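Local coordinates for protein interferon alpha/beta receptor 1 (Mus musculus, PDB 3WCY) that pairs with IFNAR2 to form the cell-surface receptor for type I interferons, whose binding switches on JAK-STAT signalling, at residues 139-144 / 174-179. Sequence-based numbering, arbitrary orientation.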
ATOM      1  N   TYR A 139     -10.240  -4.856  -3.217  1.00 81.54           N
ATOM      2  CA  TYR A 139     -11.109  -5.928  -3.715  1.00 81.79           C
ATOM      3  C   TYR A 139     -11.426  -6.942  -2.630  1.00 87.22           C
ATOM      4  O   TYR A 139     -10.623  -7.145  -1.714  1.00 87.21           O
ATOM      5  CB  TYR A 139     -10.513  -6.606  -4.976  1.00 81.46           C
ATOM      6  CG  TYR A 139     -10.123  -5.613  -6.052  1.00 81.17           C
ATOM      7  CD1 TYR A 139     -11.068  -5.119  -6.947  1.00 82.62           C
ATOM      8  CD2 TYR A 139      -8.824  -5.110  -6.128  1.00 80.95           C
ATOM      9  CE1 TYR A 139     -10.725  -4.171  -7.911  1.00 81.87           C
ATOM     10  CE2 TYR A 139      -8.471  -4.157  -7.085  1.00 81.07           C
ATOM     11  CZ  TYR A 139      -9.427  -3.690  -7.974  1.00 87.30           C
ATOM     12  OH  TYR A 139      -9.096  -2.746  -8.912  1.00 87.42           O
ATOM     13  N   THR A 140     -12.625  -7.528  -2.700  1.00 84.45           N
ATOM     14  CA  THR A 140     -13.095  -8.545  -1.755  1.00 85.04           C
ATOM     15  C   THR A 140     -13.505  -9.767  -2.584  1.00 88.46           C
ATOM     16  O   THR A 140     -14.355  -9.651  -3.472  1.00 88.31           O
ATOM     17  CB  THR A 140     -14.259  -8.021  -0.879  1.00 95.35           C
ATOM     18  OG1 THR A 140     -15.422  -7.842  -1.689  1.00 98.29           O
ATOM     19  CG2 THR A 140     -13.932  -6.730  -0.144  1.00 91.19           C
ATOM     20  N   ILE A 141     -12.879 -10.919  -2.318  1.00 84.23           N
ATOM     21  CA  ILE A 141     -13.139 -12.161  -3.046  1.00 84.00           C
ATOM     22  C   ILE A 141     -13.971 -13.115  -2.200  1.00 88.96           C
ATOM     23  O   ILE A 141     -13.701 -13.281  -1.009  1.00 88.25           O
ATOM     24  CB  ILE A 141     -11.837 -12.875  -3.540  1.00 86.32           C
ATOM     25  CG1 ILE A 141     -10.579 -11.958  -3.670  1.00 85.57           C
ATOM     26  CG2 ILE A 141     -12.091 -13.761  -4.759  1.00 86.85           C
ATOM     27  CD1 ILE A 141     -10.545 -10.948  -4.813  1.00 93.07           C
ATOM     28  N   ARG A 142     -14.954 -13.774  -2.845  1.00 86.78           N
ATOM     29  CA  ARG A 142     -15.828 -14.785  -2.254  1.00 87.53           C
ATOM     30  C   ARG A 142     -15.625 -16.096  -3.008  1.00 91.95           C
ATOM     31  O   ARG A 142     -15.778 -16.136  -4.228  1.00 90.69           O
ATOM     32  CB  ARG A 142     -17.293 -14.356  -2.331  1.00 87.40           C
ATOM     33  CG  ARG A 142     -17.755 -13.465  -1.191  1.00 95.63           C
ATOM     34  CD  ARG A 142     -19.248 -13.231  -1.322  1.00103.11           C
ATOM     35  NE  ARG A 142     -19.763 -12.283  -0.337  1.00109.07           N
ATOM     36  CZ  ARG A 142     -20.910 -11.621  -0.465  1.00122.92           C
ATOM     37  NH1 ARG A 142     -21.666 -11.789  -1.546  1.00 99.77           N
ATOM     38  NH2 ARG A 142     -21.305 -10.777   0.480  1.00116.65           N
ATOM     39  N   ILE A 143     -15.258 -17.157  -2.280  1.00 90.15           N
ATOM     40  CA  ILE A 143     -15.018 -18.498  -2.819  1.00 90.55           C
ATOM     41  C   ILE A 143     -15.806 -19.561  -2.029  1.00 97.49           C
ATOM     42  O   ILE A 143     -15.933 -19.477  -0.804  1.00 97.23           O
ATOM     43  CB  ILE A 143     -13.486 -18.805  -2.946  1.00 92.72           C
ATOM     44  CG1 ILE A 143     -13.199 -20.070  -3.794  1.00 93.14           C
ATOM     45  CG2 ILE A 143     -12.761 -18.820  -1.586  1.00 93.91           C
ATOM     46  CD1 ILE A 143     -11.725 -20.283  -4.262  1.00 97.19           C
ATOM     47  N   TRP A 144     -16.349 -20.543  -2.754  1.00 96.49           N
ATOM     48  CA  TRP A 144     -17.106 -21.679  -2.225  1.00 98.67           C
ATOM     49  C   TRP A 144     -17.080 -22.791  -3.269  1.00104.93           C
ATOM     50  O   TRP A 144     -16.839 -22.499  -4.440  1.00103.84           O
ATOM     51  CB  TRP A 144     -18.568 -21.275  -1.941  1.00 98.24           C
ATOM     52  CG  TRP A 144     -19.348 -20.898  -3.169  1.00 98.75           C
ATOM     53  CD1 TRP A 144     -20.097 -21.727  -3.950  1.00102.27           C
ATOM     54  CD2 TRP A 144     -19.395 -19.608  -3.789  1.00 97.53           C
ATOM     55  NE1 TRP A 144     -20.606 -21.035  -5.023  1.00101.26           N
ATOM     56  CE2 TRP A 144     -20.218 -19.724  -4.932  1.00101.68           C
ATOM     57  CE3 TRP A 144     -18.829 -18.357  -3.487  1.00 97.60           C
ATOM     58  CZ2 TRP A 144     -20.501 -18.634  -5.763  1.00100.22           C
ATOM     59  CZ3 TRP A 144     -19.121 -17.277  -4.306  1.00 98.27           C
ATOM     60  CH2 TRP A 144     -19.932 -17.423  -5.438  1.00 99.13           C
ATOM     61  N   LEU A 174     -16.296 -18.291  -7.851  1.00 86.12           N
ATOM     62  CA  LEU A 174     -15.770 -16.999  -7.397  1.00 84.53           C
ATOM     63  C   LEU A 174     -16.638 -15.776  -7.694  1.00 85.94           C
ATOM     64  O   LEU A 174     -17.390 -15.758  -8.671  1.00 84.86           O
ATOM     65  CB  LEU A 174     -14.369 -16.772  -8.006  1.00 83.90           C
ATOM     66  CG  LEU A 174     -13.136 -17.478  -7.404  1.00 89.15           C
ATOM     67  CD1 LEU A 174     -12.858 -17.045  -6.010  1.00 89.84           C
ATOM     68  CD2 LEU A 174     -13.136 -18.992  -7.603  1.00 92.20           C
ATOM     69  N   GLU A 175     -16.470 -14.729  -6.860  1.00 81.67           N
ATOM     70  CA  GLU A 175     -17.154 -13.438  -6.941  1.00 81.61           C
ATOM     71  C   GLU A 175     -16.223 -12.335  -6.395  1.00 85.15           C
ATOM     72  O   GLU A 175     -15.801 -12.402  -5.237  1.00 84.43           O
ATOM     73  CB  GLU A 175     -18.479 -13.484  -6.161  1.00 84.22           C
ATOM     74  CG  GLU A 175     -19.687 -13.089  -6.998  1.00 96.99           C
ATOM     75  CD  GLU A 175     -21.020 -12.965  -6.277  1.00109.42           C
ATOM     76  OE1 GLU A 175     -21.057 -13.150  -5.037  1.00 97.52           O
ATOM     77  OE2 GLU A 175     -22.030 -12.661  -6.958  1.00 89.61           O
ATOM     78  N   VAL A 176     -15.872 -11.347  -7.245  1.00 81.84           N
ATOM     79  CA  VAL A 176     -14.962 -10.247  -6.894  1.00 81.26           C
ATOM     80  C   VAL A 176     -15.688  -8.906  -6.929  1.00 86.99           C
ATOM     81  O   VAL A 176     -16.296  -8.550  -7.940  1.00 87.33           O
ATOM     82  CB  VAL A 176     -13.674 -10.231  -7.769  1.00 83.80           C
ATOM     83  CG1 VAL A 176     -12.726  -9.108  -7.361  1.00 82.36           C
ATOM     84  CG2 VAL A 176     -12.954 -11.574  -7.728  1.00 83.57           C
ATOM     85  N   LYS A 177     -15.589  -8.162  -5.824  1.00 84.36           N
ATOM     86  CA  LYS A 177     -16.176  -6.842  -5.626  1.00 84.86           C
ATOM     87  C   LYS A 177     -15.061  -5.777  -5.632  1.00 90.56           C
ATOM     88  O   LYS A 177     -14.031  -5.950  -4.961  1.00 89.76           O
ATOM     89  CB  LYS A 177     -16.926  -6.826  -4.278  1.00 87.01           C
ATOM     90  CG  LYS A 177     -17.727  -5.571  -3.964  1.00 94.54           C
ATOM     91  CD  LYS A 177     -18.360  -5.675  -2.577  1.00106.97           C
ATOM     92  CE  LYS A 177     -19.587  -4.803  -2.389  1.00119.63           C
ATOM     93  NZ  LYS A 177     -20.798  -5.370  -3.046  1.00122.70           N
ATOM     94  N   ALA A 178     -15.267  -4.679  -6.384  1.00 88.05           N
ATOM     95  CA  ALA A 178     -14.319  -3.565  -6.403  1.00 87.37           C
ATOM     96  C   ALA A 178     -14.828  -2.516  -5.437  1.00 93.30           C
ATOM     97  O   ALA A 178     -15.986  -2.096  -5.524  1.00 93.36           O
ATOM     98  CB  ALA A 178     -14.201  -2.980  -7.800  1.00 87.95           C
ATOM     99  N   ILE A 179     -13.997  -2.132  -4.474  1.00 91.83           N
ATOM    100  CA  ILE A 179     -14.402  -1.120  -3.498  1.00 93.36           C
ATOM    101  C   ILE A 179     -13.479   0.088  -3.481  1.00 99.91           C
ATOM    102  O   ILE A 179     -12.275  -0.075  -3.664  1.00 98.74           O
ATOM    103  CB  ILE A 179     -14.706  -1.697  -2.085  1.00 96.76           C
ATOM    104  CG1 ILE A 179     -13.580  -2.628  -1.573  1.00 96.26           C
ATOM    105  CG2 ILE A 179     -16.069  -2.400  -2.076  1.00 98.56           C
ATOM    106  CD1 ILE A 179     -13.517  -2.791  -0.035  1.00102.34           C
TER
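L174 reaches across to I143 and I141 with its branched tip: CD1 lies 3.6 Å from I143 CB and equally close to I141 CG2, while CD2 meets I143 CD1. With V176 beside I141, these branched apolar chains fill the buried face, where I163 and I120 of other strands pack on them. At the far end of that face CD1 and CE1 of the Y139 ring come against the small A178, CE1 3.7 Å from its CB, and the ring meets Y159 edge-to-face; an alanine at Y139 would probably leave A178 without its aromatic neighbour and open a gap beside Y159. On the more polar face E175 and R142 run side by side, a long salt bridge joining OE1 of E175 to NH1 of R142 at 3.8 Å. T140, with OG1 between backbone N and carbonyl carbon (chi1 69°), turns this hydroxyl to K177 CB and its methyl CG2 to I179 CD1. The methylenes of K177 lie alongside T140 while its end leads away, NZ bonding weakly to S187 O. Paired backbone bonds join T140 with K177 and R142 with E175. Strands 138-145 and 171-179 form the central pair of a four-stranded antiparallel sheet, as in a fibronectin type III sandwich, here the receptor's second.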